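Local atomic coordinates of 3-oxoadipate enol-lactonase (Burkholderia xenovorans, PDB entry 2XUA), a protein that probably hydrolyses the enol-lactone of 3-oxoadipate during the breakdown of catechol-type aromatic compounds. Residues B[114-124]-B[207-217]; B[132-143]-B[183-194]. All blocks are in the same frame, centred on the assembly; numbering follows the deposited sequence.

Overall arrangement
The two contacts lie in different parts of one alpha/beta-hydrolase chain, the central sheet and the helical cap. Contact 1 pairs strands 117-123 and 209-214, neighbours in the mixed central sheet, whereas contact 2 packs helices 132-145 and 183-195 against each other. In sequence the helices are nested between the strands: the chain leaves strand 117-123, runs through an all-helical excursion that begins with helix 132-145 and ends with helix 183-195, and returns to the sheet as strand 209-214. Their centres are about 24 Å apart and their nearest atoms about 9 Å. Bound laevulinic acid is held directly by side chains of contact 2 and lies about 7 Å from the side chain of Asp-217 in contact 1.

Contact 1 of 2, residues B[114-124]-B[207-217]; sequences ADRIERVALCN and VPALVISGTHD
Arg-119 and Pro-208 cross at about a right angle at the start of the strand pair. The arginine chain is extended from CG to NE and lays one face of its guanidinium on the proline ring, with Arg-119 NE 3.5 Å from Pro-208 CG; the cation's charge is met by Glu-264. Just before it, Val-207 pushes its CB to within 3.4 Å of Glu-118 O, while its CG2 meets Ile-117 CG2 crosswise.

From here the chains run parallel, 14° apart, and side chains pair by face. Val-120 CG1 comes within 3.5 Å of Ala-209 CB, brought there by a chi1 of 83° that sets it between the backbone N and the carbonyl carbon. On the other face Ala-121 lies beside Leu-210, and Cys-123 SG touches Ile-212 CD1 at 3.9 Å, against helix 251-263. These are neighbouring strands of the alpha/beta-hydrolase sheet, joined by five backbone hydrogen bonds, the shortest from Leu-122 N to Leu-210 O at 2.7 Å.

Past the strand ends, the side chains of Asp-217 and Asn-124 cross obliquely, carboxylate and amide planes 38° apart. Asp-217 OD1 accepts a hydrogen bond from Ala-220 N. Its OD2 accepts one from His-244 ND1, consistent with Asp-217 as the acid of a Ser-100, His-244, Asp-217 triad.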
loop_
_atom_site.group_PDB
_atom_site.type_symbol
_atom_site.label_atom_id
_atom_site.label_comp_id
_atom_site.label_asym_id
_atom_site.label_seq_id
_atom_site.Cartn_x
_atom_site.Cartn_y
_atom_site.Cartn_z
ATOM N N ALA B 114 -22.489 7.167 21.178
ATOM C CA ALA B 114 -22.713 5.805 21.634
ATOM C C ALA B 114 -23.736 5.028 20.773
ATOM O O ALA B 114 -23.648 3.803 20.628
ATOM C CB ALA B 114 -23.148 5.811 23.041
ATOM N N ASP B 115 -24.718 5.738 20.234
ATOM C CA ASP B 115 -25.799 5.052 19.467
ATOM C C ASP B 115 -25.320 4.597 18.066
ATOM O O ASP B 115 -25.879 3.653 17.500
ATOM C CB ASP B 115 -27.010 5.969 19.280
ATOM C CG ASP B 115 -26.642 7.259 18.612
ATOM O OD1 ASP B 115 -25.439 7.564 18.577
ATOM O OD2 ASP B 115 -27.537 7.969 18.115
ATOM N N ARG B 116 -24.326 5.315 17.533
ATOM C CA ARG B 116 -23.592 4.898 16.327
ATOM C C ARG B 116 -22.568 3.748 16.535
ATOM O O ARG B 116 -22.056 3.180 15.534
ATOM C CB ARG B 116 -22.931 6.111 15.673
ATOM C CG ARG B 116 -23.862 7.256 15.247
ATOM C CD ARG B 116 -25.062 6.736 14.354
ATOM N NE ARG B 116 -24.712 6.289 12.993
ATOM C CZ ARG B 116 -24.421 7.065 11.957
ATOM N NH1 ARG B 116 -24.189 6.509 10.764
ATOM N NH2 ARG B 116 -24.368 8.416 12.055
ATOM N N ILE B 117 -22.252 3.402 17.793
ATOM C CA ILE B 117 -21.116 2.500 18.110
ATOM C C ILE B 117 -21.542 1.221 18.818
ATOM O O ILE B 117 -22.301 1.272 19.787
ATOM C CB ILE B 117 -19.988 3.265 18.956
ATOM C CG1 ILE B 117 -19.367 4.419 18.194
ATOM C CG2 ILE B 117 -18.906 2.309 19.436
ATOM C CD1 ILE B 117 -18.784 4.127 16.772
ATOM N N GLU B 118 -21.071 0.049 18.403
ATOM C CA GLU B 118 -21.401 -1.162 19.154
ATOM C C GLU B 118 -20.375 -1.425 20.240
ATOM O O GLU B 118 -20.702 -1.402 21.405
ATOM C CB GLU B 118 -21.619 -2.371 18.235
ATOM C CG GLU B 118 -21.665 -3.721 18.897
ATOM C CD GLU B 118 -23.051 -4.309 18.966
ATOM O OE1 GLU B 118 -23.664 -4.508 17.879
ATOM O OE2 GLU B 118 -23.517 -4.615 20.100
ATOM N N ARG B 119 -19.143 -1.732 19.841
ATOM C CA ARG B 119 -18.035 -2.074 20.749
ATOM C C ARG B 119 -16.804 -1.334 20.199
ATOM O O ARG B 119 -16.714 -0.999 18.963
ATOM C CB ARG B 119 -17.791 -3.595 20.879
ATOM C CG ARG B 119 -18.873 -4.406 21.561
ATOM C CD ARG B 119 -18.388 -5.783 22.053
ATOM N NE ARG B 119 -19.304 -6.285 23.094
ATOM C CZ ARG B 119 -18.987 -7.077 24.139
ATOM N NH1 ARG B 119 -17.747 -7.550 24.308
ATOM N NH2 ARG B 119 -19.942 -7.416 25.022
ATOM N N VAL B 120 -15.898 -0.940 21.104
ATOM C CA VAL B 120 -14.810 -0.102 20.634
ATOM C C VAL B 120 -13.506 -0.786 21.025
ATOM O O VAL B 120 -13.445 -1.312 22.109
ATOM C CB VAL B 120 -14.992 1.348 21.155
ATOM C CG1 VAL B 120 -14.455 1.510 22.568
ATOM C CG2 VAL B 120 -14.423 2.367 20.210
ATOM N N ALA B 121 -12.509 -0.890 20.123
ATOM C CA ALA B 121 -11.185 -1.392 20.469
ATOM C C ALA B 121 -10.243 -0.171 20.326
ATOM O O ALA B 121 -10.112 0.390 19.231
ATOM C CB ALA B 121 -10.726 -2.543 19.517
ATOM N N LEU B 122 -9.577 0.230 21.409
ATOM C CA LEU B 122 -8.857 1.484 21.371
ATOM C C LEU B 122 -7.363 1.137 21.503
ATOM O O LEU B 122 -6.880 0.766 22.579
ATOM C CB LEU B 122 -9.332 2.398 22.506
ATOM C CG LEU B 122 -10.846 2.675 22.510
ATOM C CD1 LEU B 122 -11.248 3.184 23.918
ATOM C CD2 LEU B 122 -11.170 3.747 21.500
ATOM N N CYS B 123 -6.651 1.236 20.392
ATOM C CA CYS B 123 -5.360 0.544 20.277
ATOM C C CYS B 123 -4.181 1.528 20.193
ATOM O O CYS B 123 -4.239 2.527 19.483
ATOM C CB CYS B 123 -5.375 -0.356 19.053
ATOM S SG CYS B 123 -6.759 -1.574 19.115
ATOM N N ASN B 124 -3.123 1.228 20.948
ATOM C CA ASN B 124 -1.945 2.080 21.018
ATOM C C ASN B 124 -2.307 3.526 21.087
ATOM O O ASN B 124 -1.886 4.301 20.300
ATOM C CB ASN B 124 -1.026 1.784 19.804
ATOM C CG ASN B 124 -0.461 0.423 19.871
ATOM O OD1 ASN B 124 0.480 0.160 20.669
ATOM N ND2 ASN B 124 -1.061 -0.506 19.125
ATOM N N VAL B 207 -20.296 1.988 26.126
ATOM C CA VAL B 207 -20.276 0.729 25.309
ATOM C C VAL B 207 -19.108 -0.161 25.720
ATOM O O VAL B 207 -18.146 0.346 26.348
ATOM C CB VAL B 207 -20.259 1.050 23.775
ATOM C CG1 VAL B 207 -21.209 2.189 23.474
ATOM C CG2 VAL B 207 -18.934 1.492 23.373
ATOM N N PRO B 208 -19.191 -1.483 25.480
ATOM C CA PRO B 208 -18.075 -2.314 25.830
ATOM C C PRO B 208 -16.779 -1.842 25.134
ATOM O O PRO B 208 -16.789 -1.566 23.931
ATOM C CB PRO B 208 -18.506 -3.678 25.300
ATOM C CG PRO B 208 -19.967 -3.592 25.216
ATOM C CD PRO B 208 -20.224 -2.275 24.771
ATOM N N ALA B 209 -15.694 -1.714 25.894
ATOM C CA ALA B 209 -14.428 -1.251 25.341
ATOM C C ALA B 209 -13.306 -2.243 25.620
ATOM O O ALA B 209 -13.325 -3.003 26.616
ATOM C CB ALA B 209 -14.067 0.179 25.801
ATOM N N LEU B 210 -12.383 -2.321 24.656
ATOM C CA LEU B 210 -11.124 -3.046 24.809
ATOM C C LEU B 210 -9.996 -2.018 24.631
ATOM O O LEU B 210 -10.004 -1.212 23.701
ATOM C CB LEU B 210 -10.995 -4.141 23.739
ATOM C CG LEU B 210 -9.597 -4.682 23.460
ATOM C CD1 LEU B 210 -9.120 -5.529 24.705
ATOM C CD2 LEU B 210 -9.548 -5.546 22.185
ATOM N N VAL B 211 -9.016 -2.032 25.506
ATOM C CA VAL B 211 -7.870 -1.133 25.294
ATOM C C VAL B 211 -6.667 -2.026 25.041
ATOM O O VAL B 211 -6.419 -2.884 25.824
ATOM C CB VAL B 211 -7.597 -0.182 26.476
ATOM C CG1 VAL B 211 -6.277 0.671 26.213
ATOM C CG2 VAL B 211 -8.756 0.724 26.730
ATOM N N ILE B 212 -5.975 -1.849 23.907
ATOM C CA ILE B 212 -4.771 -2.597 23.596
ATOM C C ILE B 212 -3.624 -1.579 23.670
ATOM O O ILE B 212 -3.739 -0.475 23.134
ATOM C CB ILE B 212 -4.813 -3.255 22.171
ATOM C CG1 ILE B 212 -5.723 -4.473 22.154
ATOM C CG2 ILE B 212 -3.460 -3.736 21.735
ATOM C CD1 ILE B 212 -5.991 -5.009 20.761
ATOM N N SER B 213 -2.545 -1.940 24.348
ATOM C CA SER B 213 -1.372 -1.075 24.456
ATOM C C SER B 213 -0.098 -1.953 24.180
ATOM O O SER B 213 -0.141 -3.187 24.333
ATOM C CB SER B 213 -1.296 -0.389 25.819
ATOM O OG SER B 213 -2.340 0.538 26.033
ATOM N N GLY B 214 0.996 -1.328 23.760
ATOM C CA GLY B 214 2.238 -2.057 23.451
ATOM C C GLY B 214 3.225 -1.792 24.596
ATOM O O GLY B 214 3.429 -0.642 25.027
ATOM N N THR B 215 3.839 -2.820 25.121
ATOM C CA THR B 215 4.683 -2.532 26.300
ATOM C C THR B 215 5.850 -1.613 25.960
ATOM O O THR B 215 6.286 -0.863 26.812
ATOM C CB THR B 215 5.137 -3.809 27.125
ATOM O OG1 THR B 215 6.575 -3.846 27.336
ATOM C CG2 THR B 215 4.633 -5.035 26.581
ATOM N N HIS B 216 6.281 -1.620 24.687
ATOM C CA HIS B 216 7.381 -0.774 24.240
ATOM C C HIS B 216 6.971 0.516 23.567
ATOM O O HIS B 216 7.823 1.251 23.083
ATOM C CB HIS B 216 8.383 -1.603 23.362
ATOM C CG HIS B 216 8.667 -2.957 23.925
ATOM N ND1 HIS B 216 9.375 -3.147 25.105
ATOM C CD2 HIS B 216 8.289 -4.191 23.506
ATOM C CE1 HIS B 216 9.418 -4.441 25.378
ATOM N NE2 HIS B 216 8.783 -5.096 24.419
ATOM N N ASP B 217 5.673 0.819 23.536
ATOM C CA ASP B 217 5.161 2.038 22.912
ATOM C C ASP B 217 5.491 3.264 23.810
ATOM O O ASP B 217 5.117 3.304 24.972
ATOM C CB ASP B 217 3.636 1.821 22.748
ATOM C CG ASP B 217 2.977 2.830 21.917
ATOM O OD1 ASP B 217 3.524 3.942 21.676
ATOM O OD2 ASP B 217 1.826 2.526 21.521
#

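Contact 2 of 2, residues B[132-143]-B[183-194]; sequences PEVWVPRAVKAR and KEGYASNCEAID. With SHF (laevulinic acid), chain C.
Trp-135 points from helix 132-143 at helix 183-194 and meets the latter from CB to the far end of its ring. Its CB lies 3.6 Å from Asp-194 CB, and the two side chains slide past each other in opposite directions. With CG anti to the carbonyl carbon (chi1 -69°), the indole extends across the opposing helix toward the ligand. CD1 meets Asp-194 OD1 at 3.5 Å, a carboxylate oxygen that is also salt-bridged to Arg-128, while NE1 gives its hydrogen to Ile-129 O, which fixes the turn of the ring. On the benzo side, CE3 touches Cys-190 SG in an oblique sulfur-aromatic contact, CZ2 rests 3.6 Å from Ile-193 CG2, and CH2 comes near laevulinic acid OH1.

One turn on, Arg-138 CD passes Cys-190 SG at 3.5 Å and Tyr-186 OH; the bend at chi3 (-83°) then carries NH2 to a weak hydrogen bond with ligand OH1. Tyr-186 OH donates to ligand O4 at 2.7 Å, so both helices grip the product analogue, one at each end, and Arg-157 adds a further bond.

Midway along the interface, Ala-139 and Ala-187 bring the backbones together, with CA atoms 4.4 Å apart. At the far end Arg-143 lays a guanidinium face on Ala-187 CB, and its NH1 is salt-bridged to Glu-184 OE1 at 3.1 Å and hydrogen-bonded to Glu-191 OE1.

The helices are nearly antiparallel, at 171°, and form part of the helical cap that lines the ligand pocket. Helix 147-154 packs against Arg-138 and Tyr-186, while Ile-193 and Asn-189 reach helix 101-112, which follows the sheet strand 94-99.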
loop_
_atom_site.group_PDB
_atom_site.type_symbol
_atom_site.label_atom_id
_atom_site.label_comp_id
_atom_site.label_asym_id
_atom_site.label_seq_id
_atom_site.Cartn_x
_atom_site.Cartn_y
_atom_site.Cartn_z
ATOM N N PRO B 132 2.308 19.353 23.836
ATOM C CA PRO B 132 2.634 20.381 22.857
ATOM C C PRO B 132 4.118 20.328 22.463
ATOM O O PRO B 132 4.472 20.646 21.314
ATOM C CB PRO B 132 2.277 21.672 23.585
ATOM C CG PRO B 132 1.139 21.218 24.553
ATOM C CD PRO B 132 1.597 19.891 25.021
ATOM N N GLU B 133 4.975 19.901 23.406
ATOM C CA GLU B 133 6.436 19.807 23.186
ATOM C C GLU B 133 6.769 18.774 22.097
ATOM O O GLU B 133 7.836 18.843 21.464
ATOM C CB GLU B 133 7.198 19.482 24.499
ATOM C CG GLU B 133 7.154 20.582 25.606
ATOM C CD GLU B 133 5.743 20.918 26.143
ATOM O OE1 GLU B 133 4.932 19.973 26.346
ATOM O OE2 GLU B 133 5.439 22.144 26.367
ATOM N N VAL B 134 5.840 17.854 21.837
ATOM C CA VAL B 134 6.064 16.871 20.758
ATOM C C VAL B 134 5.429 17.401 19.470
ATOM O O VAL B 134 6.075 17.479 18.450
ATOM C CB VAL B 134 5.533 15.438 21.113
ATOM C CG1 VAL B 134 5.728 14.480 19.905
ATOM C CG2 VAL B 134 6.285 14.855 22.274
ATOM N N TRP B 135 4.186 17.831 19.552
ATOM C CA TRP B 135 3.371 18.063 18.358
ATOM C C TRP B 135 3.659 19.364 17.686
ATOM O O TRP B 135 3.443 19.508 16.467
ATOM C CB TRP B 135 1.893 18.044 18.733
ATOM C CG TRP B 135 1.409 16.668 19.120
ATOM C CD1 TRP B 135 0.872 16.299 20.304
ATOM C CD2 TRP B 135 1.448 15.476 18.303
ATOM N NE1 TRP B 135 0.554 14.965 20.289
ATOM C CE2 TRP B 135 0.923 14.432 19.077
ATOM C CE3 TRP B 135 1.869 15.201 16.981
ATOM C CZ2 TRP B 135 0.789 13.144 18.588
ATOM C CZ3 TRP B 135 1.715 13.907 16.483
ATOM C CH2 TRP B 135 1.184 12.901 17.281
ATOM N N VAL B 136 4.079 20.369 18.470
ATOM C CA VAL B 136 4.287 21.692 17.861
ATOM C C VAL B 136 5.526 21.680 16.931
ATOM O O VAL B 136 5.419 22.054 15.747
ATOM C CB VAL B 136 4.274 22.817 18.946
ATOM C CG1 VAL B 136 4.730 24.163 18.373
ATOM C CG2 VAL B 136 2.898 22.956 19.515
ATOM N N PRO B 137 6.692 21.188 17.424
ATOM C CA PRO B 137 7.889 21.024 16.578
ATOM C C PRO B 137 7.685 20.014 15.454
ATOM O O PRO B 137 8.249 20.138 14.380
ATOM C CB PRO B 137 8.949 20.432 17.537
ATOM C CG PRO B 137 8.452 20.713 18.900
ATOM C CD PRO B 137 6.955 20.846 18.848
ATOM N N ARG B 138 6.884 19.003 15.703
ATOM C CA ARG B 138 6.599 18.017 14.681
ATOM C C ARG B 138 5.965 18.630 13.448
ATOM O O ARG B 138 6.394 18.348 12.309
ATOM C CB ARG B 138 5.698 16.934 15.256
ATOM C CG ARG B 138 5.619 15.715 14.324
ATOM C CD ARG B 138 4.615 14.752 14.866
ATOM N NE ARG B 138 5.006 13.807 15.922
ATOM C CZ ARG B 138 6.236 13.427 16.254
ATOM N NH1 ARG B 138 7.291 13.941 15.634
ATOM N NH2 ARG B 138 6.402 12.519 17.234
ATOM N N ALA B 139 4.952 19.470 13.685
ATOM C CA ALA B 139 4.210 20.182 12.667
ATOM C C ALA B 139 5.102 21.136 11.946
ATOM O O ALA B 139 5.036 21.233 10.736
ATOM C CB ALA B 139 3.014 20.950 13.301
ATOM N N VAL B 140 5.972 21.814 12.681
ATOM C CA VAL B 140 6.939 22.741 12.052
ATOM C C VAL B 140 7.862 21.979 11.108
ATOM O O VAL B 140 8.089 22.358 9.947
ATOM C CB VAL B 140 7.815 23.524 13.132
ATOM C CG1 VAL B 140 9.023 24.187 12.428
ATOM C CG2 VAL B 140 6.987 24.539 13.885
ATOM N N LYS B 141 8.392 20.874 11.607
ATOM C CA LYS B 141 9.312 20.074 10.834
ATOM C C LYS B 141 8.622 19.539 9.570
ATOM O O LYS B 141 9.194 19.592 8.481
ATOM C CB LYS B 141 9.874 18.940 11.671
ATOM C CG LYS B 141 11.139 18.326 11.066
ATOM C CD LYS B 141 11.701 17.161 11.888
ATOM C CE LYS B 141 13.188 16.938 11.509
ATOM N NZ LYS B 141 14.107 17.617 12.487
ATOM N N ALA B 142 7.390 19.058 9.711
ATOM C CA ALA B 142 6.742 18.442 8.570
ATOM C C ALA B 142 6.557 19.515 7.516
ATOM O O ALA B 142 6.888 19.290 6.338
ATOM C CB ALA B 142 5.434 17.840 8.979
ATOM N N ARG B 143 6.019 20.680 7.963
ATOM C CA ARG B 143 5.663 21.798 7.063
ATOM C C ARG B 143 6.838 22.467 6.373
ATOM O O ARG B 143 6.715 22.892 5.223
ATOM C CB ARG B 143 4.783 22.873 7.779
ATOM C CG ARG B 143 3.405 22.347 8.084
ATOM C CD ARG B 143 2.280 23.401 8.236
ATOM N NE ARG B 143 2.031 23.562 9.635
ATOM C CZ ARG B 143 0.888 23.356 10.263
ATOM N NH1 ARG B 143 -0.247 22.999 9.660
ATOM N NH2 ARG B 143 0.908 23.564 11.539
ATOM N N LYS B 183 2.375 16.769 3.498
ATOM C CA LYS B 183 2.999 17.337 4.714
ATOM C C LYS B 183 2.094 18.285 5.492
ATOM O O LYS B 183 2.129 18.295 6.715
ATOM C CB LYS B 183 4.365 17.961 4.402
ATOM C CG LYS B 183 4.365 19.283 3.724
ATOM C CD LYS B 183 5.723 19.509 3.124
ATOM C CE LYS B 183 5.568 20.236 1.809
ATOM N NZ LYS B 183 6.798 21.036 1.644
ATOM N N GLU B 184 1.279 19.061 4.763
ATOM C CA GLU B 184 0.281 19.962 5.370
ATOM C C GLU B 184 -0.814 19.137 6.028
ATOM O O GLU B 184 -1.204 19.415 7.176
ATOM C CB GLU B 184 -0.333 20.952 4.324
ATOM C CG GLU B 184 -1.426 21.825 4.906
ATOM C CD GLU B 184 -1.028 22.572 6.180
ATOM O OE1 GLU B 184 -1.920 22.878 7.000
ATOM O OE2 GLU B 184 0.189 22.855 6.392
ATOM N N GLY B 185 -1.257 18.071 5.324
ATOM C CA GLY B 185 -2.249 17.138 5.891
ATOM C C GLY B 185 -1.757 16.541 7.195
ATOM O O GLY B 185 -2.474 16.467 8.177
ATOM N N TYR B 186 -0.521 16.086 7.197
ATOM C CA TYR B 186 0.091 15.472 8.389
ATOM C C TYR B 186 0.205 16.503 9.534
ATOM O O TYR B 186 -0.243 16.270 10.645
ATOM C CB TYR B 186 1.483 14.995 8.011
ATOM C CG TYR B 186 2.233 14.341 9.138
ATOM C CD1 TYR B 186 2.124 12.955 9.374
ATOM C CD2 TYR B 186 3.037 15.105 10.006
ATOM C CE1 TYR B 186 2.852 12.328 10.401
ATOM C CE2 TYR B 186 3.734 14.494 11.079
ATOM C CZ TYR B 186 3.652 13.111 11.260
ATOM O OH TYR B 186 4.326 12.492 12.308
ATOM N N ALA B 187 0.830 17.643 9.264
ATOM C CA ALA B 187 0.876 18.710 10.277
ATOM C C ALA B 187 -0.539 19.100 10.803
ATOM O O ALA B 187 -0.730 19.312 12.004
ATOM C CB ALA B 187 1.592 19.927 9.686
ATOM N N SER B 188 -1.547 19.182 9.943
ATOM C CA SER B 188 -2.862 19.576 10.470
ATOM C C SER B 188 -3.437 18.562 11.444
ATOM O O SER B 188 -4.198 18.915 12.332
ATOM C CB SER B 188 -3.867 19.850 9.358
ATOM O OG SER B 188 -3.396 20.915 8.561
ATOM N N ASN B 189 -3.096 17.288 11.234
ATOM C CA ASN B 189 -3.511 16.206 12.137
ATOM C C ASN B 189 -2.691 16.283 13.399
ATOM O O ASN B 189 -3.210 16.045 14.499
ATOM C CB ASN B 189 -3.380 14.843 11.429
ATOM C CG ASN B 189 -4.566 14.574 10.496
ATOM O OD1 ASN B 189 -5.667 14.433 10.970
ATOM N ND2 ASN B 189 -4.354 14.564 9.199
ATOM N N CYS B 190 -1.427 16.672 13.291
ATOM C CA CYS B 190 -0.670 16.925 14.523
ATOM C C CYS B 190 -1.414 17.894 15.435
ATOM O O CYS B 190 -1.576 17.646 16.630
ATOM C CB CYS B 190 0.699 17.518 14.188
ATOM S SG CYS B 190 1.848 16.355 13.402
ATOM N N GLU B 191 -1.873 18.985 14.817
ATOM C CA GLU B 191 -2.650 20.015 15.490
ATOM C C GLU B 191 -3.917 19.444 16.098
ATOM O O GLU B 191 -4.168 19.618 17.313
ATOM C CB GLU B 191 -2.898 21.189 14.530
ATOM C CG GLU B 191 -1.608 21.972 14.346
ATOM C CD GLU B 191 -1.548 22.906 13.108
ATOM O OE1 GLU B 191 -2.236 22.688 12.086
ATOM O OE2 GLU B 191 -0.704 23.822 13.146
ATOM N N ALA B 192 -4.668 18.663 15.302
ATOM C CA ALA B 192 -5.841 18.009 15.875
ATOM C C ALA B 192 -5.615 17.175 17.115
ATOM O O ALA B 192 -6.438 17.216 18.057
ATOM C CB ALA B 192 -6.635 17.182 14.803
ATOM N N ILE B 193 -4.603 16.290 17.067
ATOM C CA ILE B 193 -4.335 15.393 18.174
ATOM C C ILE B 193 -3.885 16.244 19.409
ATOM O O ILE B 193 -4.309 15.995 20.538
ATOM C CB ILE B 193 -3.240 14.385 17.781
ATOM C CG1 ILE B 193 -3.719 13.478 16.596
ATOM C CG2 ILE B 193 -2.768 13.610 18.980
ATOM C CD1 ILE B 193 -2.511 13.044 15.714
ATOM N N ASP B 194 -3.027 17.231 19.167
ATOM C CA ASP B 194 -2.454 18.023 20.303
ATOM C C ASP B 194 -3.583 18.757 21.035
ATOM O O ASP B 194 -3.567 18.873 22.271
ATOM C CB ASP B 194 -1.387 19.031 19.773
ATOM C CG ASP B 194 -0.574 19.694 20.913
ATOM O OD1 ASP B 194 -0.389 19.068 21.972
ATOM O OD2 ASP B 194 -0.117 20.839 20.738
HETATM C C4 SHF C . 2.957 9.541 13.892
HETATM C C5 SHF C . 1.967 8.371 13.825
HETATM C C3 SHF C . 3.436 10.066 15.256
HETATM C C2 SHF C . 3.376 9.124 16.485
HETATM C C1 SHF C . 4.413 9.540 17.611
HETATM O O4 SHF C . 3.406 10.034 12.840
HETATM O O1 SHF C . 5.478 8.896 17.578
HETATM O OH1 SHF C . 4.127 10.390 18.522
#